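Local coordinates for protein tryptophane-5-halogenase (Microbispora sp. ATCC PTA-5024, PDB 5UAO) that probably chlorinates C5 of a tryptophan within a lanthipeptide precursor, using bound flavin-adenine dinucleotide, during biosynthesis of NAI-107, at residues Y42-A47 with V229-F234; V127-S132 with G137-A142; L401-R406 with S426-L431. One frame throughout, in Å; residues are numbered along the deposited sequence.

Interaction 1 (Y42-A47 with V229-F234). With FAD (flavin-adenine dinucleotide), chain E.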
loop_
_atom_site.group_PDB
_atom_site.type_symbol
_atom_site.label_atom_id
_atom_site.label_comp_id
_atom_site.label_asym_id
_atom_site.label_seq_id
_atom_site.Cartn_x
_atom_site.Cartn_y
_atom_site.Cartn_z
ATOM N N TYR A 42 12.455 -26.999 -1.593
ATOM C CA TYR A 42 12.669 -27.395 -0.179
ATOM C C TYR A 42 12.041 -26.401 0.787
ATOM O O TYR A 42 11.387 -26.828 1.761
ATOM C CB TYR A 42 14.140 -27.729 0.138
ATOM C CG TYR A 42 14.475 -29.181 -0.338
ATOM C CD1 TYR A 42 14.063 -30.270 0.396
ATOM C CD2 TYR A 42 15.098 -29.434 -1.543
ATOM C CE1 TYR A 42 14.275 -31.555 -0.050
ATOM C CE2 TYR A 42 15.346 -30.721 -1.978
ATOM C CZ TYR A 42 14.920 -31.785 -1.200
ATOM O OH TYR A 42 15.155 -33.081 -1.573
ATOM N N LEU A 43 12.169 -25.100 0.499
ATOM C CA LEU A 43 11.536 -24.144 1.337
ATOM C C LEU A 43 10.032 -24.270 1.314
ATOM O O LEU A 43 9.382 -24.133 2.348
ATOM C CB LEU A 43 11.988 -22.717 1.009
ATOM C CG LEU A 43 13.475 -22.399 1.208
ATOM C CD1 LEU A 43 13.725 -21.045 0.661
ATOM C CD2 LEU A 43 13.924 -22.418 2.690
ATOM N N THR A 44 9.437 -24.548 0.163
ATOM C CA THR A 44 8.008 -24.734 0.108
ATOM C C THR A 44 7.582 -25.966 0.872
ATOM O O THR A 44 6.611 -25.887 1.653
ATOM C CB THR A 44 7.539 -24.963 -1.337
ATOM O OG1 THR A 44 7.927 -23.839 -2.107
ATOM C CG2 THR A 44 6.065 -25.122 -1.398
ATOM N N ALA A 45 8.282 -27.086 0.674
ATOM C CA ALA A 45 7.903 -28.331 1.364
ATOM C C ALA A 45 8.034 -28.193 2.914
ATOM O O ALA A 45 7.160 -28.628 3.650
ATOM C CB ALA A 45 8.774 -29.473 0.865
ATOM N N LEU A 46 9.087 -27.515 3.375
ATOM C CA LEU A 46 9.279 -27.293 4.806
ATOM C C LEU A 46 8.192 -26.386 5.394
ATOM O O LEU A 46 7.748 -26.622 6.503
ATOM C CB LEU A 46 10.668 -26.723 5.075
ATOM C CG LEU A 46 11.751 -27.746 4.882
ATOM C CD1 LEU A 46 13.097 -27.070 4.789
ATOM C CD2 LEU A 46 11.766 -28.684 6.072
ATOM N N ALA A 47 7.782 -25.355 4.630
ATOM C CA ALA A 47 6.730 -24.444 5.064
ATOM C C ALA A 47 5.370 -25.143 5.150
ATOM O O ALA A 47 4.645 -24.910 6.161
ATOM C CB ALA A 47 6.643 -23.245 4.155
ATOM N N VAL A 229 2.823 -27.905 -6.488
ATOM C CA VAL A 229 3.626 -26.668 -6.496
ATOM C C VAL A 229 4.682 -26.820 -7.627
ATOM O O VAL A 229 5.413 -27.826 -7.688
ATOM C CB VAL A 229 4.285 -26.382 -5.130
ATOM C CG1 VAL A 229 4.869 -24.990 -5.097
ATOM C CG2 VAL A 229 3.318 -26.483 -3.950
ATOM N N ASP A 230 4.699 -25.874 -8.576
ATOM C CA ASP A 230 5.684 -25.901 -9.614
ATOM C C ASP A 230 6.972 -25.191 -9.179
ATOM O O ASP A 230 7.043 -23.949 -9.116
ATOM C CB ASP A 230 5.144 -25.290 -10.899
ATOM C CG ASP A 230 6.109 -25.463 -12.043
ATOM O OD1 ASP A 230 7.295 -25.794 -11.820
ATOM O OD2 ASP A 230 5.693 -25.234 -13.214
ATOM N N CYS A 231 7.963 -25.998 -8.802
ATOM C CA CYS A 231 9.310 -25.545 -8.462
ATOM C C CYS A 231 10.302 -26.109 -9.496
ATOM O O CYS A 231 11.448 -26.463 -9.160
ATOM C CB CYS A 231 9.654 -25.924 -6.992
ATOM S SG CYS A 231 8.449 -25.303 -5.768
ATOM N N THR A 232 9.913 -26.117 -10.783
ATOM C CA THR A 232 10.767 -26.761 -11.768
ATOM C C THR A 232 11.803 -25.866 -12.365
ATOM O O THR A 232 12.486 -26.300 -13.286
ATOM C CB THR A 232 9.971 -27.450 -12.916
ATOM O OG1 THR A 232 9.192 -26.494 -13.617
ATOM C CG2 THR A 232 9.066 -28.511 -12.348
ATOM N N GLY A 233 11.994 -24.663 -11.812
ATOM C CA GLY A 233 12.959 -23.710 -12.329
ATOM C C GLY A 233 12.482 -23.018 -13.620
ATOM O O GLY A 233 11.326 -23.049 -13.948
ATOM N N PHE A 234 13.400 -22.517 -14.418
ATOM C CA PHE A 234 13.012 -21.729 -15.630
ATOM C C PHE A 234 12.115 -22.471 -16.615
ATOM O O PHE A 234 11.246 -21.845 -17.157
ATOM C CB PHE A 234 14.268 -21.211 -16.349
ATOM C CG PHE A 234 14.997 -20.135 -15.593
ATOM C CD1 PHE A 234 14.404 -18.913 -15.396
ATOM C CD2 PHE A 234 16.298 -20.304 -15.184
ATOM C CE1 PHE A 234 15.061 -17.881 -14.751
ATOM C CE2 PHE A 234 16.991 -19.274 -14.562
ATOM C CZ PHE A 234 16.367 -18.065 -14.324
HETATM P PA FAD E . 16.236 -24.717 -9.643
HETATM O O1A FAD E . 17.343 -24.505 -8.611
HETATM O O2A FAD E . 16.468 -24.530 -11.155
HETATM O O5B FAD E . 15.512 -26.128 -9.373
HETATM C C5B FAD E . 14.653 -26.794 -10.275
HETATM C C4B FAD E . 14.380 -28.174 -9.705
HETATM O O4B FAD E . 13.338 -28.633 -10.569
HETATM C C3B FAD E . 15.513 -29.219 -9.764
HETATM O O3B FAD E . 15.587 -30.075 -8.515
HETATM C C2B FAD E . 15.141 -30.082 -10.973
HETATM O O2B FAD E . 15.644 -31.479 -10.942
HETATM C C1B FAD E . 13.616 -29.995 -10.910
HETATM N N9A FAD E . 12.997 -30.368 -12.205
HETATM C C8A FAD E . 13.017 -29.639 -13.361
HETATM N N7A FAD E . 12.321 -30.305 -14.324
HETATM C C5A FAD E . 11.887 -31.465 -13.771
HETATM C C6A FAD E . 11.161 -32.626 -14.272
HETATM N N6A FAD E . 10.737 -32.651 -15.570
HETATM N N1A FAD E . 10.897 -33.596 -13.409
HETATM C C2A FAD E . 11.284 -33.568 -12.118
HETATM N N3A FAD E . 11.974 -32.544 -11.614
HETATM C C4A FAD E . 12.294 -31.495 -12.394
HETATM N N1 FAD E . 18.597 -15.484 -5.318
HETATM C C2 FAD E . 18.938 -14.891 -4.124
HETATM O O2 FAD E . 18.101 -14.839 -3.166
HETATM N N3 FAD E . 20.175 -14.362 -3.926
HETATM C C4 FAD E . 21.145 -14.377 -4.863
HETATM O O4 FAD E . 22.262 -13.838 -4.584
HETATM C C4X FAD E . 20.825 -15.018 -6.182
HETATM N N5 FAD E . 21.693 -15.042 -7.232
HETATM C C5X FAD E . 21.385 -15.621 -8.417
HETATM C C6 FAD E . 22.320 -15.609 -9.444
HETATM C C7 FAD E . 22.033 -16.159 -10.680
HETATM C C7M FAD E . 23.025 -16.190 -11.805
HETATM C C8 FAD E . 20.746 -16.816 -10.899
HETATM C C8M FAD E . 20.453 -17.426 -12.254
HETATM C C9 FAD E . 19.809 -16.821 -9.881
HETATM C C9A FAD E . 20.041 -16.234 -8.635
HETATM N N10 FAD E . 19.061 -16.219 -7.581
HETATM C C10 FAD E . 19.454 -15.590 -6.357
HETATM C "C1'" FAD E . 17.718 -16.874 -7.607
HETATM C "C2'" FAD E . 17.955 -18.201 -6.736
HETATM O "O2'" FAD E . 19.092 -18.767 -7.376
HETATM C "C3'" FAD E . 17.210 -19.582 -6.679
HETATM O "O3'" FAD E . 17.854 -20.781 -6.107
HETATM C "C4'" FAD E . 17.253 -20.186 -8.053
HETATM O "O4'" FAD E . 17.821 -19.250 -9.019
HETATM C "C5'" FAD E . 15.854 -20.759 -8.283
HETATM O "O5'" FAD E . 15.654 -21.893 -7.489
HETATM P P FAD E . 14.545 -22.926 -8.103
HETATM O O1P FAD E . 13.365 -22.182 -8.563
HETATM O O2P FAD E . 14.372 -23.900 -6.944
HETATM O O3P FAD E . 15.046 -23.615 -9.428
#

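Interaction 2 (V127-S132 with G137-A142)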
loop_
_atom_site.group_PDB
_atom_site.type_symbol
_atom_site.label_atom_id
_atom_site.label_comp_id
_atom_site.label_asym_id
_atom_site.label_seq_id
_atom_site.Cartn_x
_atom_site.Cartn_y
_atom_site.Cartn_z
ATOM N N VAL A 127 21.753 7.955 10.641
ATOM C CA VAL A 127 22.568 9.118 11.073
ATOM C C VAL A 127 22.053 10.306 10.307
ATOM O O VAL A 127 21.798 11.360 10.884
ATOM C CB VAL A 127 24.084 8.926 10.802
ATOM C CG1 VAL A 127 24.869 10.211 10.998
ATOM C CG2 VAL A 127 24.613 7.819 11.679
ATOM N N GLY A 128 21.882 10.131 9.001
ATOM C CA GLY A 128 21.115 11.082 8.201
ATOM C C GLY A 128 21.703 11.293 6.837
ATOM O O GLY A 128 22.878 11.639 6.694
ATOM N N LEU A 129 20.870 11.117 5.819
ATOM C CA LEU A 129 21.343 11.120 4.453
ATOM C C LEU A 129 21.760 12.491 3.991
ATOM O O LEU A 129 22.769 12.640 3.331
ATOM C CB LEU A 129 20.249 10.564 3.567
ATOM C CG LEU A 129 20.427 10.035 2.175
ATOM C CD1 LEU A 129 21.722 9.224 2.003
ATOM C CD2 LEU A 129 19.171 9.183 1.881
ATOM N N VAL A 130 20.989 13.494 4.335
ATOM C CA VAL A 130 21.257 14.842 3.891
ATOM C C VAL A 130 22.521 15.358 4.556
ATOM O O VAL A 130 23.369 15.942 3.921
ATOM C CB VAL A 130 20.072 15.793 4.156
ATOM C CG1 VAL A 130 20.499 17.231 3.843
ATOM C CG2 VAL A 130 18.861 15.365 3.327
ATOM N N GLY A 131 22.677 15.051 5.830
ATOM C CA GLY A 131 23.883 15.455 6.561
ATOM C C GLY A 131 25.113 14.731 5.993
ATOM O O GLY A 131 26.190 15.347 5.810
ATOM N N SER A 132 24.960 13.454 5.652
ATOM C CA SER A 132 26.125 12.707 5.061
ATOM C C SER A 132 26.532 13.407 3.764
ATOM O O SER A 132 27.762 13.659 3.501
ATOM C CB SER A 132 25.768 11.212 4.839
ATOM O OG SER A 132 26.826 10.489 4.186
ATOM N N GLY A 137 30.052 14.650 0.958
ATOM C CA GLY A 137 30.042 14.537 -0.457
ATOM C C GLY A 137 29.486 13.188 -0.963
ATOM O O GLY A 137 29.351 12.991 -2.161
ATOM N N ASN A 138 29.093 12.312 -0.062
ATOM C CA ASN A 138 28.545 10.974 -0.450
ATOM C C ASN A 138 27.599 10.436 0.666
ATOM O O ASN A 138 27.337 11.109 1.674
ATOM C CB ASN A 138 29.780 10.095 -0.703
ATOM C CG ASN A 138 29.502 8.855 -1.504
ATOM O OD1 ASN A 138 28.378 8.500 -1.793
ATOM N ND2 ASN A 138 30.561 8.201 -1.907
ATOM N N VAL A 139 27.107 9.212 0.506
ATOM C CA VAL A 139 26.048 8.643 1.304
ATOM C C VAL A 139 26.551 7.690 2.362
ATOM O O VAL A 139 25.762 7.028 2.998
ATOM C CB VAL A 139 25.007 7.824 0.419
ATOM C CG1 VAL A 139 24.272 8.736 -0.494
ATOM C CG2 VAL A 139 25.685 6.716 -0.408
ATOM N N ASN A 140 27.867 7.583 2.498
ATOM C CA ASN A 140 28.496 6.524 3.237
ATOM C C ASN A 140 28.562 6.788 4.722
ATOM O O ASN A 140 28.999 5.956 5.442
ATOM C CB ASN A 140 29.895 6.247 2.665
ATOM C CG ASN A 140 29.864 5.597 1.323
ATOM O OD1 ASN A 140 28.824 5.184 0.801
ATOM N ND2 ASN A 140 31.024 5.410 0.784
ATOM N N GLU A 141 28.061 7.922 5.170
ATOM C CA GLU A 141 27.836 8.146 6.580
ATOM C C GLU A 141 26.372 8.358 6.896
ATOM O O GLU A 141 26.032 8.951 7.954
ATOM C CB GLU A 141 28.717 9.353 7.067
ATOM C CG GLU A 141 30.215 8.969 7.021
ATOM C CD GLU A 141 31.113 9.858 7.888
ATOM O OE1 GLU A 141 30.630 10.871 8.471
ATOM O OE2 GLU A 141 32.311 9.542 7.987
ATOM N N ALA A 142 25.501 7.792 6.039
ATOM C CA ALA A 142 24.107 7.958 6.237
ATOM C C ALA A 142 23.549 7.120 7.379
ATOM O O ALA A 142 22.491 7.469 7.917
ATOM C CB ALA A 142 23.326 7.658 4.991
#

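Interaction 3 (L401-R406 with S426-L431)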
loop_
_atom_site.group_PDB
_atom_site.type_symbol
_atom_site.label_atom_id
_atom_site.label_comp_id
_atom_site.label_asym_id
_atom_site.label_seq_id
_atom_site.Cartn_x
_atom_site.Cartn_y
_atom_site.Cartn_z
ATOM N N LEU A 401 15.375 -2.162 -10.092
ATOM C CA LEU A 401 16.576 -2.582 -10.756
ATOM C C LEU A 401 16.856 -1.720 -11.984
ATOM O O LEU A 401 18.037 -1.494 -12.312
ATOM C CB LEU A 401 16.548 -4.044 -11.191
ATOM C CG LEU A 401 16.509 -5.041 -10.009
ATOM C CD1 LEU A 401 16.460 -6.475 -10.529
ATOM C CD2 LEU A 401 17.765 -4.884 -9.211
ATOM N N SER A 402 15.798 -1.314 -12.693
ATOM C CA SER A 402 15.987 -0.505 -13.926
ATOM C C SER A 402 16.850 0.764 -13.655
ATOM O O SER A 402 17.657 1.153 -14.482
ATOM C CB SER A 402 14.613 -0.119 -14.547
ATOM O OG SER A 402 13.938 1.038 -13.991
ATOM N N ILE A 403 16.674 1.396 -12.503
ATOM C CA ILE A 403 17.433 2.612 -12.201
ATOM C C ILE A 403 18.865 2.314 -11.801
ATOM O O ILE A 403 19.645 3.257 -11.737
ATOM C CB ILE A 403 16.716 3.540 -11.192
ATOM C CG1 ILE A 403 16.618 2.902 -9.811
ATOM C CG2 ILE A 403 15.354 3.854 -11.688
ATOM C CD1 ILE A 403 16.988 3.807 -8.715
ATOM N N HIS A 404 19.221 1.046 -11.485
ATOM C CA HIS A 404 20.641 0.689 -11.266
ATOM C C HIS A 404 21.396 0.749 -12.605
ATOM O O HIS A 404 22.609 0.986 -12.658
ATOM C CB HIS A 404 20.823 -0.711 -10.730
ATOM C CG HIS A 404 20.234 -0.957 -9.368
ATOM N ND1 HIS A 404 18.925 -0.708 -9.049
ATOM C CD2 HIS A 404 20.784 -1.484 -8.255
ATOM C CE1 HIS A 404 18.684 -1.074 -7.796
ATOM N NE2 HIS A 404 19.792 -1.579 -7.305
ATOM N N TYR A 405 20.677 0.499 -13.711
ATOM C CA TYR A 405 21.267 0.479 -15.032
ATOM C C TYR A 405 21.266 1.800 -15.758
ATOM O O TYR A 405 22.304 2.205 -16.296
ATOM C CB TYR A 405 20.610 -0.597 -15.932
ATOM C CG TYR A 405 21.208 -1.982 -15.720
ATOM C CD1 TYR A 405 22.403 -2.340 -16.325
ATOM C CD2 TYR A 405 20.605 -2.895 -14.838
ATOM C CE1 TYR A 405 22.949 -3.560 -16.110
ATOM C CE2 TYR A 405 21.129 -4.124 -14.629
ATOM C CZ TYR A 405 22.309 -4.435 -15.263
ATOM O OH TYR A 405 22.852 -5.605 -15.059
ATOM N N ARG A 406 20.137 2.512 -15.725
ATOM C CA ARG A 406 19.956 3.751 -16.482
ATOM C C ARG A 406 20.960 4.823 -16.063
ATOM O O ARG A 406 21.317 5.681 -16.885
ATOM C CB ARG A 406 18.551 4.284 -16.199
ATOM C CG ARG A 406 18.167 5.547 -16.947
ATOM C CD ARG A 406 17.864 5.196 -18.370
ATOM N NE ARG A 406 17.838 6.361 -19.221
ATOM C CZ ARG A 406 17.012 6.511 -20.264
ATOM N NH1 ARG A 406 16.106 5.593 -20.574
ATOM N NH2 ARG A 406 17.065 7.603 -20.991
ATOM N N SER A 426 10.150 3.464 -17.479
ATOM C CA SER A 426 8.835 4.063 -17.553
ATOM C C SER A 426 8.071 3.927 -16.304
ATOM O O SER A 426 7.413 4.859 -15.886
ATOM C CB SER A 426 8.025 3.536 -18.767
ATOM O OG SER A 426 7.963 2.144 -18.889
ATOM N N GLY A 427 8.153 2.788 -15.647
ATOM C CA GLY A 427 7.257 2.533 -14.523
ATOM C C GLY A 427 7.654 3.262 -13.238
ATOM O O GLY A 427 6.879 3.295 -12.238
ATOM N N ILE A 428 8.864 3.819 -13.211
ATOM C CA ILE A 428 9.316 4.566 -12.031
ATOM C C ILE A 428 9.641 6.021 -12.373
ATOM O O ILE A 428 9.986 6.837 -11.541
ATOM C CB ILE A 428 10.491 3.836 -11.369
ATOM C CG1 ILE A 428 10.806 4.379 -10.025
ATOM C CG2 ILE A 428 11.745 3.845 -12.243
ATOM C CD1 ILE A 428 11.873 3.567 -9.325
ATOM N N GLU A 429 9.460 6.364 -13.621
ATOM C CA GLU A 429 9.675 7.700 -14.068
ATOM C C GLU A 429 8.860 8.752 -13.297
ATOM O O GLU A 429 9.383 9.799 -12.978
ATOM C CB GLU A 429 9.370 7.652 -15.578
ATOM C CG GLU A 429 9.168 8.936 -16.324
ATOM C CD GLU A 429 10.317 9.866 -16.139
ATOM O OE1 GLU A 429 11.425 9.360 -15.832
ATOM O OE2 GLU A 429 10.091 11.093 -16.287
ATOM N N PRO A 430 7.602 8.466 -12.925
ATOM C CA PRO A 430 6.897 9.508 -12.152
ATOM C C PRO A 430 7.552 9.744 -10.810
ATOM O O PRO A 430 7.664 10.856 -10.351
ATOM C CB PRO A 430 5.493 8.920 -11.972
ATOM C CG PRO A 430 5.307 7.969 -13.115
ATOM C CD PRO A 430 6.693 7.410 -13.432
ATOM N N LEU A 431 8.050 8.678 -10.199
ATOM C CA LEU A 431 8.804 8.800 -8.942
ATOM C C LEU A 431 10.142 9.551 -9.147
ATOM O O LEU A 431 10.534 10.366 -8.303
ATOM C CB LEU A 431 9.065 7.384 -8.387
ATOM C CG LEU A 431 9.768 7.313 -7.046
ATOM C CD1 LEU A 431 8.944 8.045 -6.017
ATOM C CD2 LEU A 431 9.960 5.877 -6.588
#

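Interaction 1 (Y42-A47 with V229-F234)
Thr44 and Val229 meet methyl to methyl, tip to tip: CG2 of Thr44 lies 3.9 Å from CG1 of Val229 and 4.0 Å from its CG2, straddled by the two branches. With Thr44 CG2 anti to the backbone N, OG1 falls beside that N, back toward the preceding turn, where it is hydrogen-bonded to Ala40 O. Cys231 SG lies 4.0 Å from Thr44 OG1, a van der Waals contact only. Leu369 of helix 358-372 touches both Thr44 and Val229 and extends the apolar patch.

Helix 39-51 follows strand 31-35, and strand 227-230 pairs in parallel with that strand, through Val229 with Gly33 and Ile35. These parallel strands, and the glycine pattern Gly36, Gly38, Gly41 that leads from strand 31-35 into the helix, are consistent with a Rossmann-type dinucleotide-binding fold, its first helix packed on the sheet.

Polar bonds order the loop beyond the strand. Asp230 OD1 accepts from Thr232 N (2.8 Å) in an Asx turn, and from Thr232 OG1 (2.7 Å) on its syn lone pair.

The loop then runs along FAD. Cys231 O approaches the ribose oxygen O4B to 3.2 Å, and Thr232 O lies 3.4 Å from C8A of the adenine. Gly233 CA comes within 3.6 Å of the bridging O3P of the diphosphate.

Interaction 2 (V127-S132 with G137-A142)
Ser132 OG bonds to two backbone groups of the facing loop, donating to Asn138 O at 2.6 Å and accepting from Glu141 N at 3.0 Å. The hydroxyl gets there because OG stands anti to the backbone N of Ser132 (chi1 176°), which carries it off the helix into the bend of residues 138-141. Its bond to Asn138 O is tilted 23° from the carbonyl plane, and the two bonds together satisfy a buried hydroxyl and fix its rotation.

At the other end of the contact, Ala142 O accepts from two successive amides, Val127 N and Gly128 N, each at 2.9 Å. Both donors stand above the same face of the carbonyl plane, and both N-H groups point at the oxygen with angles of 160°.

Outward from these bonds lies the packing. Leu129 CD1 touches Val139 CG1 at 3.6 Å and the methyl of Ala142 at 3.7 Å, the leucine and valine lying side by side and pointing the same way. Val127 rests its CB 3.5 Å from Glu141 O. Trp488 of helix 485-501 touches Val127, Ser132 and Glu141.

Gly128 is the N-cap of helix 129-136, Gly137 leaves it with positive phi, and residues 139-142 form a type I beta turn: a short helix whose following loop folds back along it to its N-terminus, bonded through backbone groups and one serine.

Interaction 3 (L401-R406 with S426-L431)
Ile428 faces Ser402 and Ile403 between the last turns of helix 383-406 and the turn that leads into helix 429-437. Its CB is directed at the longer helix, and from there the side chain forks. With CG1 anti to the backbone N (chi1 -168°), CG2 sits between that N and the carbonyl carbon, where it meets Ile403. This branch makes the closest contacts: CG2 of Ile428 lies 3.7 Å from CG2 of Ile403 and 4.0 Å from OG of Ser402, so one methyl bridges two successive helical residues. On the other branch CG1 stays farther off, and the chain runs out extended (chi2 174°) to CD1 of Ile428, which at the tip comes to 4.2 Å from Ile403 CG2, a looser approach to the same methyl.

The two isoleucines cross at about a right angle, nearest at their CG2 methyls. Ser402 OG meets the methyl by van der Waals contact; its polar partner is Trp399 O, three residues back.

Trp399 also touches Ile428, while Leu468 and Leu469 of helix 461-471 pack on Ile403. Just 97 Å² is buried between the two segments, and the CA atoms of Ile403 and Ile428 remain 8.4 Å apart. This is a small apolar contact of the last turns of helix 383-406 with the turn that enters helix 429-437, in the all-helical part of the chain from helix 358-372 onward.

Overall arrangement
Along the chain, interaction 2 is nested inside the long loop closed by interaction 1, and interaction 3 follows both. Interaction 1 joins the first helix after strand 31-35 to strand 227-230 of the eight-stranded sheet. Interaction 2 lies on the opposite side of the chain's centre, about 41 Å away between centres, at helix 129-136 and beside strand 116-119, at the edge of the seven-stranded sheet. Interaction 3, in the all-helical part of the chain, has its centre about 31 Å from interaction 1 and about 23 Å from interaction 2; its nearest atoms are about 12 Å from either. None touch, and of the three interaction 1 alone lies at FAD.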